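PDB 6B2Y: solute-binding periplasmic protein of iron/siderophore ABC transporter from Yersinia pestis, which probably binds chelated iron in the periplasm and hands it to a membrane ABC transporter for uptake into the cell. Local coordinates for residues 94-99 with 104-109; 162-165 with 171-174; 193-198 with 369-374; 325-330 with 347-352. All blocks are in the same frame, centred on the assembly; numbering follows the deposited sequence.

In the fold
The chain has two lobes, each built on a five-stranded sheet, and helix 186-207 leads from one to the other. Contacts 1 and 2 belong to the lobe of the first sheet, contact 4 to that of the second. Contact 3 ties helix 186-207 to the end of helix 360-371, and contact 4 is nested in the chain loop it closes. Contact 2 meets contact 3 where T172 CG2 lies 3.8 Å from Y196 CE2. Contacts 1 and 3 meet at Y99 OH and V374 CG2, 3.9 Å apart, beside the sodium ion that Y99 binds; the F371 side chain is about 9 Å from this ion. Between lobes, T95 OG1 and W330 CZ2 bring contacts 1 and 4 within 4.2 Å.

Contact 1. Residues 94-99 with 104-109; sequences QTYAIY and PQIDQI. With NA (sodium ion), chain C.
A helix-to-turn packing beside a sodium site joins Y96 and Y99 of helix 93-102 to I106 and D107 of the 3-10 turn that follows, which leads into strand 111-112 at the edge of the first lobe's sheet. I106 is the apolar wedge. Its chain is fully extended (chi1 -165°, chi2 177°), which carries CD1 out over one face of the Y96 ring. That methyl stands 3.8 Å from the ring centroid, a CH-pi contact displaced toward the rim, with Y96 CE2 as its closest ring atom at 3.5 Å. The same CD1 also touches Y99 CB at 3.9 Å, so one methyl is shared by the two tyrosines. W84 of strand 81-85 packs against both Y96 and I106. Tyrosine suits position 96 because its flat ring serves isoleucine while its hydroxyl reaches a polar partner beyond: OH donates to D107 OD2 at 2.5 Å. OD2 arrives at the ring edge, and the ring and the carboxylate are only 25° from sharing a plane. Y99 turns its ring another way, edge-to-face with F66, and its OH binds the sodium ion at 2.6 Å, with water 1 also on the metal. A phenol donating to a carboxylate is consistent with a charge-assisted hydrogen bond, though its very short length should be read with caution; K100, in a long, weak ion pair with D107 OD1, may add slightly to this.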
loop_
_atom_site.group_PDB
_atom_site.type_symbol
_atom_site.label_atom_id
_atom_site.label_comp_id
_atom_site.label_asym_id
_atom_site.label_seq_id
_atom_site.Cartn_x
_atom_site.Cartn_y
_atom_site.Cartn_z
ATOM N N GLN A 94 -5.120 1.860 13.063
ATOM C CA GLN A 94 -5.609 0.517 13.345
ATOM C C GLN A 94 -4.469 -0.492 13.383
ATOM O O GLN A 94 -4.370 -1.291 14.320
ATOM C CB GLN A 94 -6.654 0.112 12.313
ATOM C CG GLN A 94 -7.852 1.032 12.283
ATOM C CD GLN A 94 -8.798 0.641 11.190
ATOM O OE1 GLN A 94 -9.193 -0.524 11.097
ATOM N NE2 GLN A 94 -9.134 1.589 10.330
ATOM N N THR A 95 -3.613 -0.501 12.355
ATOM C CA THR A 95 -2.469 -1.406 12.386
ATOM C C THR A 95 -1.571 -1.101 13.576
ATOM O O THR A 95 -1.088 -2.019 14.244
ATOM C CB THR A 95 -1.675 -1.314 11.081
ATOM O OG1 THR A 95 -2.546 -1.597 9.988
ATOM C CG2 THR A 95 -0.528 -2.315 11.076
ATOM N N TYR A 96 -1.351 0.185 13.859
ATOM C CA TYR A 96 -0.545 0.563 15.015
ATOM C C TYR A 96 -1.117 -0.047 16.296
ATOM O O TYR A 96 -0.367 -0.556 17.141
ATOM C CB TYR A 96 -0.479 2.086 15.113
ATOM C CG TYR A 96 0.420 2.621 16.215
ATOM C CD1 TYR A 96 -0.028 2.672 17.539
ATOM C CD2 TYR A 96 1.698 3.090 15.935
ATOM C CE1 TYR A 96 0.769 3.164 18.539
ATOM C CE2 TYR A 96 2.513 3.589 16.943
ATOM C CZ TYR A 96 2.034 3.611 18.252
ATOM O OH TYR A 96 2.813 4.095 19.280
ATOM N N ALA A 97 -2.449 -0.035 16.429
ATOM C CA ALA A 97 -3.110 -0.578 17.619
ATOM C C ALA A 97 -2.832 -2.067 17.787
ATOM O O ALA A 97 -2.584 -2.541 18.906
ATOM C CB ALA A 97 -4.614 -0.323 17.533
ATOM N N ILE A 98 -2.877 -2.825 16.688
ATOM C CA ILE A 98 -2.675 -4.264 16.775
ATOM C C ILE A 98 -1.251 -4.572 17.206
ATOM O O ILE A 98 -1.018 -5.485 18.008
ATOM C CB ILE A 98 -3.019 -4.935 15.434
ATOM C CG1 ILE A 98 -4.486 -4.681 15.082
ATOM C CG2 ILE A 98 -2.689 -6.437 15.485
ATOM C CD1 ILE A 98 -5.474 -5.436 15.958
ATOM N N TYR A 99 -0.276 -3.817 16.681
ATOM C CA TYR A 99 1.114 -3.977 17.103
ATOM C C TYR A 99 1.312 -3.544 18.554
ATOM O O TYR A 99 2.053 -4.188 19.304
ATOM C CB TYR A 99 2.037 -3.186 16.182
ATOM C CG TYR A 99 2.402 -3.971 14.937
ATOM C CD1 TYR A 99 1.593 -3.946 13.809
ATOM C CD2 TYR A 99 3.528 -4.770 14.918
ATOM C CE1 TYR A 99 1.932 -4.684 12.673
ATOM C CE2 TYR A 99 3.874 -5.511 13.798
ATOM C CZ TYR A 99 3.073 -5.462 12.681
ATOM O OH TYR A 99 3.423 -6.215 11.572
ATOM N N PRO A 104 4.219 -3.418 23.484
ATOM C CA PRO A 104 3.951 -2.117 24.117
ATOM C C PRO A 104 5.058 -1.104 23.930
ATOM O O PRO A 104 4.788 0.101 23.993
ATOM C CB PRO A 104 3.769 -2.478 25.599
ATOM C CG PRO A 104 3.460 -3.941 25.609
ATOM C CD PRO A 104 4.207 -4.526 24.452
ATOM N N GLN A 105 6.292 -1.544 23.703
ATOM C CA GLN A 105 7.422 -0.649 23.483
ATOM C C GLN A 105 7.299 0.165 22.198
ATOM O O GLN A 105 8.157 1.019 21.945
ATOM C CB GLN A 105 8.721 -1.456 23.457
ATOM C CG GLN A 105 8.862 -2.394 22.262
ATOM C CD GLN A 105 8.327 -3.796 22.527
ATOM O OE1 GLN A 105 7.310 -3.977 23.199
ATOM N NE2 GLN A 105 9.015 -4.799 21.986
ATOM N N ILE A 106 6.258 -0.075 21.395
ATOM C CA ILE A 106 6.042 0.726 20.192
ATOM C C ILE A 106 5.916 2.204 20.534
ATOM O O ILE A 106 6.333 3.064 19.747
ATOM C CB ILE A 106 4.810 0.209 19.417
ATOM C CG1 ILE A 106 4.797 0.779 17.994
ATOM C CG2 ILE A 106 3.504 0.512 20.172
ATOM C CD1 ILE A 106 3.672 0.271 17.148
ATOM N N ASP A 107 5.390 2.532 21.726
ATOM C CA ASP A 107 5.212 3.931 22.099
ATOM C C ASP A 107 6.531 4.634 22.378
ATOM O O ASP A 107 6.559 5.868 22.435
ATOM C CB ASP A 107 4.296 4.051 23.323
ATOM C CG ASP A 107 2.816 4.101 22.952
ATOM O OD1 ASP A 107 1.984 4.125 23.885
ATOM O OD2 ASP A 107 2.473 4.118 21.740
ATOM N N GLN A 108 7.618 3.889 22.550
ATOM C CA GLN A 108 8.924 4.481 22.785
ATOM C C GLN A 108 9.647 4.857 21.501
ATOM O O GLN A 108 10.681 5.527 21.562
ATOM C CB GLN A 108 9.786 3.519 23.605
ATOM C CG GLN A 108 9.179 3.153 24.955
ATOM C CD GLN A 108 8.810 4.369 25.779
ATOM O OE1 GLN A 108 9.677 5.162 26.152
ATOM N NE2 GLN A 108 7.514 4.532 26.062
ATOM N N ILE A 109 9.136 4.464 20.338
ATOM C CA ILE A 109 9.812 4.822 19.095
ATOM C C ILE A 109 9.528 6.292 18.807
ATOM O O ILE A 109 8.354 6.687 18.720
ATOM C CB ILE A 109 9.369 3.916 17.933
ATOM C CG1 ILE A 109 9.660 2.449 18.285
ATOM C CG2 ILE A 109 10.066 4.338 16.643
ATOM C CD1 ILE A 109 9.224 1.434 17.245
HETATM NA NA NA C . 1.964 -5.508 9.573
HETATM O O HOH W 1 -0.905 -5.688 9.829
#

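Contact 2. Residues 162-165 with 171-174; sequences VDFR and NTLP
The carboxylate of D163 is gripped through both oxygens where strand 159-162 gives way to helix 168-182. Its CG lies anti to the backbone N (chi1 177°), which brings the carboxylate to N171. OD2 accepts N171 ND2 at 3.0 Å, a nearly straight bond with an N-H...O angle of 167°. The amide hydrogen comes to the anti lone pair of OD2, which lies in the plane of the N171 amide, although the amide and carboxylate planes stand almost upright to each other at 77°. OD2 also takes the backbone N of S167. OD1 accepts R165 N at 3.0 Å, making an Asx turn, and N166 N as well; R165 N approaches from above the carboxylate plane. Aspartate suits the spot because its short side chain offers two acceptors to N-H groups of residues 165-167 that turn toward it. Next to it, F164 CD1 makes an apolar contact with T172 CG2 at 3.9 Å, and F164 CE1 comes close to the T172 carbonyl, 3.6 Å from T172 O. The T172 hydroxyl bonds to P168 O, while its methyl, CG2, meets the ring. Four donors on one carboxylate, three of them backbone N-H groups, would hold the loop between strand and helix in a defined shape and would favour a negatively charged D163.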
loop_
_atom_site.group_PDB
_atom_site.type_symbol
_atom_site.label_atom_id
_atom_site.label_comp_id
_atom_site.label_asym_id
_atom_site.label_seq_id
_atom_site.Cartn_x
_atom_site.Cartn_y
_atom_site.Cartn_z
ATOM N N VAL A 162 13.403 3.261 -1.971
ATOM C CA VAL A 162 12.613 2.150 -2.497
ATOM C C VAL A 162 11.422 2.729 -3.252
ATOM O O VAL A 162 11.175 3.932 -3.230
ATOM C CB VAL A 162 12.134 1.192 -1.393
ATOM C CG1 VAL A 162 13.316 0.501 -0.726
ATOM C CG2 VAL A 162 11.253 1.963 -0.362
ATOM N N ASP A 163 10.683 1.859 -3.946
ATOM C CA ASP A 163 9.426 2.301 -4.542
ATOM C C ASP A 163 8.417 1.159 -4.572
ATOM O O ASP A 163 8.670 0.115 -5.189
ATOM C CB ASP A 163 9.610 2.832 -5.964
ATOM C CG ASP A 163 8.275 3.226 -6.596
ATOM O OD1 ASP A 163 7.530 4.003 -5.967
ATOM O OD2 ASP A 163 7.965 2.728 -7.702
ATOM N N PHE A 164 7.269 1.393 -3.929
ATOM C CA PHE A 164 6.064 0.574 -4.034
ATOM C C PHE A 164 4.887 1.376 -4.554
ATOM O O PHE A 164 3.768 0.845 -4.632
ATOM C CB PHE A 164 5.687 -0.018 -2.666
ATOM C CG PHE A 164 6.786 -0.799 -2.026
ATOM C CD1 PHE A 164 7.134 -2.053 -2.520
ATOM C CD2 PHE A 164 7.487 -0.271 -0.938
ATOM C CE1 PHE A 164 8.135 -2.791 -1.932
ATOM C CE2 PHE A 164 8.495 -0.995 -0.346
ATOM C CZ PHE A 164 8.828 -2.254 -0.845
ATOM N N ARG A 165 5.106 2.640 -4.909
ATOM C CA ARG A 165 4.035 3.587 -5.178
ATOM C C ARG A 165 3.956 3.995 -6.639
ATOM O O ARG A 165 2.869 4.007 -7.222
ATOM C CB ARG A 165 4.229 4.845 -4.312
ATOM C CG ARG A 165 2.926 5.655 -4.114
ATOM C CD ARG A 165 3.206 7.066 -3.573
ATOM N NE ARG A 165 4.189 7.722 -4.425
ATOM C CZ ARG A 165 5.380 8.139 -4.014
ATOM N NH1 ARG A 165 5.719 8.006 -2.735
ATOM N NH2 ARG A 165 6.215 8.706 -4.879
ATOM N N ASN A 171 8.655 -2.502 -9.632
ATOM C CA ASN A 171 9.576 -2.095 -8.568
ATOM C C ASN A 171 9.322 -2.765 -7.219
ATOM O O ASN A 171 10.161 -2.631 -6.307
ATOM C CB ASN A 171 9.520 -0.575 -8.373
ATOM C CG ASN A 171 10.147 0.197 -9.534
ATOM O OD1 ASN A 171 10.820 -0.376 -10.395
ATOM N ND2 ASN A 171 9.936 1.516 -9.549
ATOM N N THR A 172 8.202 -3.469 -7.054
ATOM C CA THR A 172 7.922 -4.064 -5.749
ATOM C C THR A 172 8.980 -5.095 -5.385
ATOM O O THR A 172 9.523 -5.078 -4.271
ATOM C CB THR A 172 6.538 -4.707 -5.729
ATOM O OG1 THR A 172 5.539 -3.705 -5.912
ATOM C CG2 THR A 172 6.305 -5.393 -4.370
ATOM N N LEU A 173 9.280 -6.015 -6.321
ATOM C CA LEU A 173 10.244 -7.077 -6.030
ATOM C C LEU A 173 11.673 -6.556 -5.980
ATOM O O LEU A 173 12.412 -6.915 -5.038
ATOM C CB LEU A 173 10.077 -8.223 -7.040
ATOM C CG LEU A 173 8.694 -8.851 -6.947
ATOM C CD1 LEU A 173 8.578 -10.020 -7.930
ATOM C CD2 LEU A 173 8.441 -9.322 -5.500
ATOM N N PRO A 174 12.137 -5.731 -6.927
ATOM C CA PRO A 174 13.448 -5.088 -6.729
ATOM C C PRO A 174 13.551 -4.358 -5.401
ATOM O O PRO A 174 14.606 -4.416 -4.766
ATOM C CB PRO A 174 13.545 -4.125 -7.917
ATOM C CG PRO A 174 12.789 -4.810 -9.009
ATOM C CD PRO A 174 11.580 -5.413 -8.260
#

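Contact 3. Residues 193-198 with 369-374; sequences INFYQD and SQFLAV
A chi1 of 169° swings the F195 ring off helix 186-207, with CG opposite the backbone N, while F371, with CG beside its own N (chi1 -57°), sends its ring back from the last turn of helix 360-371 to meet it. The outcome is a T-shaped pair in which the edge of F371 points at the face of F195. Centroids are 5.5 Å apart and the planes are inclined at 65°, so the pair is tilted from a perfect T. F371 CE2 makes the closest approach, 3.8 Å from F195 CG, and its neighbour CZ lies 3.9 Å from F195 CB, placing the edge over the root of the F195 ring. Q370 reaches the CD1-CE1 side of that ring with an extended chain: OE1 is 4.0 Å from F195 CE1, its amide nearly perpendicular to the ring, in simple packing. The CB of Q370 lies 3.6 Å above the F371 ring plane, near its rim. Phenylalanine fits both central places, since flat apolar rings can interlock between helices, whereas glutamine suits the exposed margin. The long helix 186-207 leads from the first sheet toward the second, as in related siderophore-binding proteins, and Y192 adds another edge-to-face partner to F371. In such a T the slightly positive C-H edge of F371 faces the pi cloud of F195, an attraction that would probably favour the edge-to-face arrangement beyond plain apolar burial.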
loop_
_atom_site.group_PDB
_atom_site.type_symbol
_atom_site.label_atom_id
_atom_site.label_comp_id
_atom_site.label_asym_id
_atom_site.label_seq_id
_atom_site.Cartn_x
_atom_site.Cartn_y
_atom_site.Cartn_z
ATOM N N ILE A 193 9.927 -12.634 -1.970
ATOM C CA ILE A 193 9.861 -12.456 -3.424
ATOM C C ILE A 193 9.214 -13.666 -4.077
ATOM O O ILE A 193 8.348 -13.536 -4.954
ATOM C CB ILE A 193 11.266 -12.193 -3.991
ATOM C CG1 ILE A 193 11.699 -10.762 -3.688
ATOM C CG2 ILE A 193 11.334 -12.500 -5.495
ATOM C CD1 ILE A 193 13.231 -10.618 -3.627
ATOM N N ASN A 194 9.614 -14.860 -3.644
ATOM C CA ASN A 194 9.018 -16.088 -4.157
ATOM C C ASN A 194 7.537 -16.184 -3.800
ATOM O O ASN A 194 6.721 -16.562 -4.642
ATOM C CB ASN A 194 9.793 -17.295 -3.616
ATOM C CG ASN A 194 11.092 -17.528 -4.369
ATOM O OD1 ASN A 194 11.220 -17.100 -5.502
ATOM N ND2 ASN A 194 12.055 -18.200 -3.745
ATOM N N PHE A 195 7.168 -15.844 -2.554
ATOM C CA PHE A 195 5.757 -15.891 -2.159
ATOM C C PHE A 195 4.922 -14.911 -2.971
ATOM O O PHE A 195 3.813 -15.225 -3.412
ATOM C CB PHE A 195 5.633 -15.594 -0.659
ATOM C CG PHE A 195 4.215 -15.356 -0.189
ATOM C CD1 PHE A 195 3.405 -16.424 0.181
ATOM C CD2 PHE A 195 3.699 -14.068 -0.107
ATOM C CE1 PHE A 195 2.090 -16.205 0.628
ATOM C CE2 PHE A 195 2.403 -13.842 0.335
ATOM C CZ PHE A 195 1.593 -14.914 0.706
ATOM N N TYR A 196 5.448 -13.716 -3.188
ATOM C CA TYR A 196 4.715 -12.710 -3.944
ATOM C C TYR A 196 4.553 -13.126 -5.404
ATOM O O TYR A 196 3.446 -13.090 -5.956
ATOM C CB TYR A 196 5.469 -11.389 -3.829
ATOM C CG TYR A 196 4.853 -10.193 -4.506
ATOM C CD1 TYR A 196 4.977 -10.007 -5.893
ATOM C CD2 TYR A 196 4.205 -9.216 -3.763
ATOM C CE1 TYR A 196 4.447 -8.904 -6.515
ATOM C CE2 TYR A 196 3.669 -8.111 -4.375
ATOM C CZ TYR A 196 3.795 -7.953 -5.748
ATOM O OH TYR A 196 3.271 -6.851 -6.372
ATOM N N GLN A 197 5.657 -13.518 -6.050
ATOM C CA GLN A 197 5.581 -13.875 -7.461
ATOM C C GLN A 197 4.653 -15.066 -7.679
ATOM O O GLN A 197 3.869 -15.077 -8.632
ATOM C CB GLN A 197 6.972 -14.177 -8.013
ATOM C CG GLN A 197 6.963 -14.293 -9.533
ATOM C CD GLN A 197 6.711 -12.954 -10.214
ATOM O OE1 GLN A 197 7.604 -12.107 -10.284
ATOM N NE2 GLN A 197 5.486 -12.745 -10.689
ATOM N N ASP A 198 4.721 -16.062 -6.796
ATOM C CA ASP A 198 3.803 -17.200 -6.882
ATOM C C ASP A 198 2.357 -16.742 -6.814
ATOM O O ASP A 198 1.508 -17.212 -7.579
ATOM C CB ASP A 198 4.088 -18.193 -5.763
ATOM C CG ASP A 198 5.287 -19.059 -6.069
ATOM O OD1 ASP A 198 5.800 -18.937 -7.199
ATOM O OD2 ASP A 198 5.703 -19.850 -5.198
ATOM N N SER A 369 1.285 -15.635 8.633
ATOM C CA SER A 369 1.911 -16.739 9.357
ATOM C C SER A 369 3.362 -16.942 8.938
ATOM O O SER A 369 4.202 -17.301 9.772
ATOM C CB SER A 369 1.106 -18.028 9.165
ATOM O OG SER A 369 0.694 -18.194 7.821
ATOM N N GLN A 370 3.696 -16.676 7.671
ATOM C CA GLN A 370 5.056 -16.908 7.214
ATOM C C GLN A 370 6.007 -15.763 7.552
ATOM O O GLN A 370 7.202 -16.006 7.737
ATOM C CB GLN A 370 5.078 -17.139 5.698
ATOM C CG GLN A 370 4.646 -18.534 5.288
ATOM C CD GLN A 370 4.432 -18.642 3.803
ATOM O OE1 GLN A 370 3.309 -18.852 3.343
ATOM N NE2 GLN A 370 5.501 -18.476 3.039
ATOM N N PHE A 371 5.521 -14.515 7.592
ATOM C CA PHE A 371 6.423 -13.369 7.647
ATOM C C PHE A 371 6.221 -12.433 8.833
ATOM O O PHE A 371 7.151 -11.688 9.160
ATOM C CB PHE A 371 6.314 -12.552 6.346
ATOM C CG PHE A 371 6.608 -13.356 5.118
ATOM C CD1 PHE A 371 7.911 -13.701 4.807
ATOM C CD2 PHE A 371 5.591 -13.794 4.297
ATOM C CE1 PHE A 371 8.193 -14.466 3.678
ATOM C CE2 PHE A 371 5.866 -14.560 3.174
ATOM C CZ PHE A 371 7.165 -14.904 2.877
ATOM N N LEU A 372 5.072 -12.454 9.493
ATOM C CA LEU A 372 4.756 -11.423 10.472
ATOM C C LEU A 372 4.629 -12.006 11.881
ATOM O O LEU A 372 4.582 -13.225 12.082
ATOM C CB LEU A 372 3.470 -10.694 10.068
ATOM C CG LEU A 372 3.546 -10.023 8.688
ATOM C CD1 LEU A 372 2.233 -9.312 8.432
ATOM C CD2 LEU A 372 4.720 -9.045 8.614
ATOM N N ALA A 373 4.565 -11.101 12.862
ATOM C CA ALA A 373 4.480 -11.451 14.277
ATOM C C ALA A 373 3.119 -11.145 14.892
ATOM O O ALA A 373 2.952 -11.307 16.109
ATOM C CB ALA A 373 5.571 -10.715 15.062
ATOM N N VAL A 374 2.155 -10.692 14.098
ATOM C CA VAL A 374 0.802 -10.421 14.560
ATOM C C VAL A 374 -0.166 -11.302 13.784
ATOM O O VAL A 374 0.138 -11.808 12.700
ATOM C CB VAL A 374 0.411 -8.926 14.417
ATOM C CG1 VAL A 374 1.228 -8.074 15.350
ATOM C CG2 VAL A 374 0.605 -8.448 12.984
#

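Contact 4. Residues 325-330 with 347-352; sequences HSYAIW and AKWFYP
Y327 and W349 lie almost flat upon each other where strand 326-330 of the second lobe's mixed sheet is covered by the end of helix 340-350, an alpha-on-beta packing. The two side chains run antiparallel as they overlap: both CG atoms lie opposite their carbonyl carbons (chi1 -46° for Y327, -64° for W349), which brings each ring over the root of the other. The result is an offset stack: the Y327 ring and the five-membered ring of W349 are inclined by 18°, with centroids 4.1 Å apart. At one end Y327 CB sits over the six-membered ring, 3.4 Å from its centroid, a CH-pi contact close to the ring normal. At the other, W349 CB lies 3.9 Å from the centroid of the Y327 ring, a reciprocal CH-pi contact. Tryptophan suits its place because its two fused rings are long enough to take both the tyrosine ring and its CB. The far tip of the indole, CH2, goes on along the strand to pass A328 O at 3.3 Å and I329 CD1 at 4.4 Å. W381 and E383 of strand 381-383 also touch W349. At the margin of the stack the tyrosine hydroxyl, Y327 OH, meets water 2 at 2.9 Å. Water 2 also lies in the ring plane of H325, 3.0 Å from its ND1, and donates a weak bond to W349 O at 3.4 Å.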
loop_
_atom_site.group_PDB
_atom_site.type_symbol
_atom_site.label_atom_id
_atom_site.label_comp_id
_atom_site.label_asym_id
_atom_site.label_seq_id
_atom_site.Cartn_x
_atom_site.Cartn_y
_atom_site.Cartn_z
ATOM N N HIS A 325 -21.583 -3.737 -9.492
ATOM C CA HIS A 325 -20.181 -3.823 -9.889
ATOM C C HIS A 325 -19.373 -2.745 -9.168
ATOM O O HIS A 325 -18.606 -1.997 -9.774
ATOM C CB HIS A 325 -20.037 -3.700 -11.407
ATOM C CG HIS A 325 -20.785 -4.752 -12.165
ATOM N ND1 HIS A 325 -20.297 -6.028 -12.345
ATOM C CD2 HIS A 325 -22.000 -4.725 -12.764
ATOM C CE1 HIS A 325 -21.174 -6.740 -13.033
ATOM N NE2 HIS A 325 -22.216 -5.972 -13.301
ATOM N N SER A 326 -19.537 -2.666 -7.845
ATOM C CA SER A 326 -18.833 -1.680 -7.030
ATOM C C SER A 326 -18.140 -2.375 -5.868
ATOM O O SER A 326 -18.686 -3.318 -5.276
ATOM C CB SER A 326 -19.795 -0.597 -6.514
ATOM O OG SER A 326 -20.165 0.302 -7.555
ATOM N N TYR A 327 -16.924 -1.912 -5.552
ATOM C CA TYR A 327 -16.050 -2.576 -4.587
ATOM C C TYR A 327 -15.214 -1.527 -3.867
ATOM O O TYR A 327 -15.082 -0.395 -4.333
ATOM C CB TYR A 327 -15.122 -3.604 -5.280
ATOM C CG TYR A 327 -15.864 -4.489 -6.264
ATOM C CD1 TYR A 327 -16.327 -5.735 -5.875
ATOM C CD2 TYR A 327 -16.110 -4.068 -7.577
ATOM C CE1 TYR A 327 -17.016 -6.546 -6.755
ATOM C CE2 TYR A 327 -16.818 -4.874 -8.470
ATOM C CZ TYR A 327 -17.261 -6.114 -8.046
ATOM O OH TYR A 327 -17.959 -6.941 -8.908
ATOM N N ALA A 328 -14.636 -1.917 -2.727
ATOM C CA ALA A 328 -13.687 -1.057 -2.031
ATOM C C ALA A 328 -12.440 -1.842 -1.648
ATOM O O ALA A 328 -12.506 -3.032 -1.320
ATOM C CB ALA A 328 -14.289 -0.407 -0.770
ATOM N N ILE A 329 -11.302 -1.146 -1.690
ATOM C CA ILE A 329 -9.993 -1.717 -1.402
ATOM C C ILE A 329 -9.275 -0.831 -0.387
ATOM O O ILE A 329 -9.431 0.393 -0.387
ATOM C CB ILE A 329 -9.154 -1.859 -2.698
ATOM C CG1 ILE A 329 -7.876 -2.643 -2.417
ATOM C CG2 ILE A 329 -8.850 -0.473 -3.293
ATOM C CD1 ILE A 329 -8.109 -4.121 -2.151
ATOM N N TRP A 330 -8.466 -1.460 0.470
ATOM C CA TRP A 330 -7.687 -0.719 1.468
ATOM C C TRP A 330 -6.655 0.172 0.789
ATOM O O TRP A 330 -5.850 -0.296 -0.023
ATOM C CB TRP A 330 -6.997 -1.706 2.405
ATOM C CG TRP A 330 -6.342 -1.153 3.644
ATOM C CD1 TRP A 330 -6.933 -0.413 4.635
ATOM C CD2 TRP A 330 -4.989 -1.372 4.059
ATOM N NE1 TRP A 330 -6.021 -0.141 5.637
ATOM C CE2 TRP A 330 -4.822 -0.719 5.309
ATOM C CE3 TRP A 330 -3.898 -2.060 3.500
ATOM C CZ2 TRP A 330 -3.615 -0.726 5.999
ATOM C CZ3 TRP A 330 -2.692 -2.066 4.189
ATOM C CH2 TRP A 330 -2.557 -1.398 5.421
ATOM N N ALA A 347 -8.665 -9.141 -9.365
ATOM C CA ALA A 347 -8.876 -10.195 -10.356
ATOM C C ALA A 347 -10.135 -10.995 -10.048
ATOM O O ALA A 347 -10.927 -11.302 -10.951
ATOM C CB ALA A 347 -7.666 -11.119 -10.397
ATOM N N LYS A 348 -10.328 -11.347 -8.782
ATOM C CA LYS A 348 -11.502 -12.128 -8.397
ATOM C C LYS A 348 -12.788 -11.342 -8.620
ATOM O O LYS A 348 -13.823 -11.925 -8.969
ATOM C CB LYS A 348 -11.372 -12.574 -6.940
ATOM C CG LYS A 348 -12.303 -13.715 -6.532
ATOM C CD LYS A 348 -12.140 -14.055 -5.067
ATOM C CE LYS A 348 -13.185 -15.060 -4.613
ATOM N NZ LYS A 348 -12.895 -16.433 -5.108
ATOM N N TRP A 349 -12.762 -10.022 -8.390
ATOM C CA TRP A 349 -13.924 -9.200 -8.713
ATOM C C TRP A 349 -14.168 -9.147 -10.217
ATOM O O TRP A 349 -15.320 -9.234 -10.663
ATOM C CB TRP A 349 -13.753 -7.780 -8.187
ATOM C CG TRP A 349 -13.666 -7.667 -6.705
ATOM C CD1 TRP A 349 -14.195 -8.517 -5.777
ATOM C CD2 TRP A 349 -13.015 -6.619 -5.971
ATOM N NE1 TRP A 349 -13.904 -8.066 -4.502
ATOM C CE2 TRP A 349 -13.191 -6.899 -4.598
ATOM C CE3 TRP A 349 -12.304 -5.475 -6.343
ATOM C CZ2 TRP A 349 -12.671 -6.080 -3.600
ATOM C CZ3 TRP A 349 -11.795 -4.657 -5.350
ATOM C CH2 TRP A 349 -11.982 -4.962 -3.996
ATOM N N PHE A 350 -13.095 -9.000 -11.013
ATOM C CA PHE A 350 -13.256 -8.796 -12.449
ATOM C C PHE A 350 -13.743 -10.062 -13.129
ATOM O O PHE A 350 -14.506 -9.999 -14.099
ATOM C CB PHE A 350 -11.933 -8.366 -13.107
ATOM C CG PHE A 350 -11.357 -7.059 -12.600
ATOM C CD1 PHE A 350 -12.071 -6.224 -11.744
ATOM C CD2 PHE A 350 -10.078 -6.669 -12.994
ATOM C CE1 PHE A 350 -11.518 -5.036 -11.282
ATOM C CE2 PHE A 350 -9.519 -5.478 -12.547
ATOM C CZ PHE A 350 -10.237 -4.663 -11.681
ATOM N N TYR A 351 -13.260 -11.218 -12.682
ATOM C CA TYR A 351 -13.570 -12.506 -13.305
ATOM C C TYR A 351 -13.942 -13.495 -12.213
ATOM O O TYR A 351 -13.161 -14.391 -11.873
ATOM C CB TYR A 351 -12.383 -13.000 -14.137
ATOM C CG TYR A 351 -11.928 -12.005 -15.184
ATOM C CD1 TYR A 351 -12.561 -11.922 -16.419
ATOM C CD2 TYR A 351 -10.854 -11.149 -14.945
ATOM C CE1 TYR A 351 -12.162 -11.015 -17.370
ATOM C CE2 TYR A 351 -10.439 -10.236 -15.904
ATOM C CZ TYR A 351 -11.086 -10.184 -17.127
ATOM O OH TYR A 351 -10.697 -9.287 -18.099
ATOM N N PRO A 352 -15.142 -13.350 -11.634
ATOM C CA PRO A 352 -15.517 -14.212 -10.497
ATOM C C PRO A 352 -15.491 -15.692 -10.828
ATOM O O PRO A 352 -15.019 -16.502 -10.022
ATOM C CB PRO A 352 -16.940 -13.743 -10.151
ATOM C CG PRO A 352 -17.123 -12.433 -10.843
ATOM C CD PRO A 352 -16.226 -12.446 -12.041
HETATM O O HOH W 2 -17.562 -6.986 -11.733
#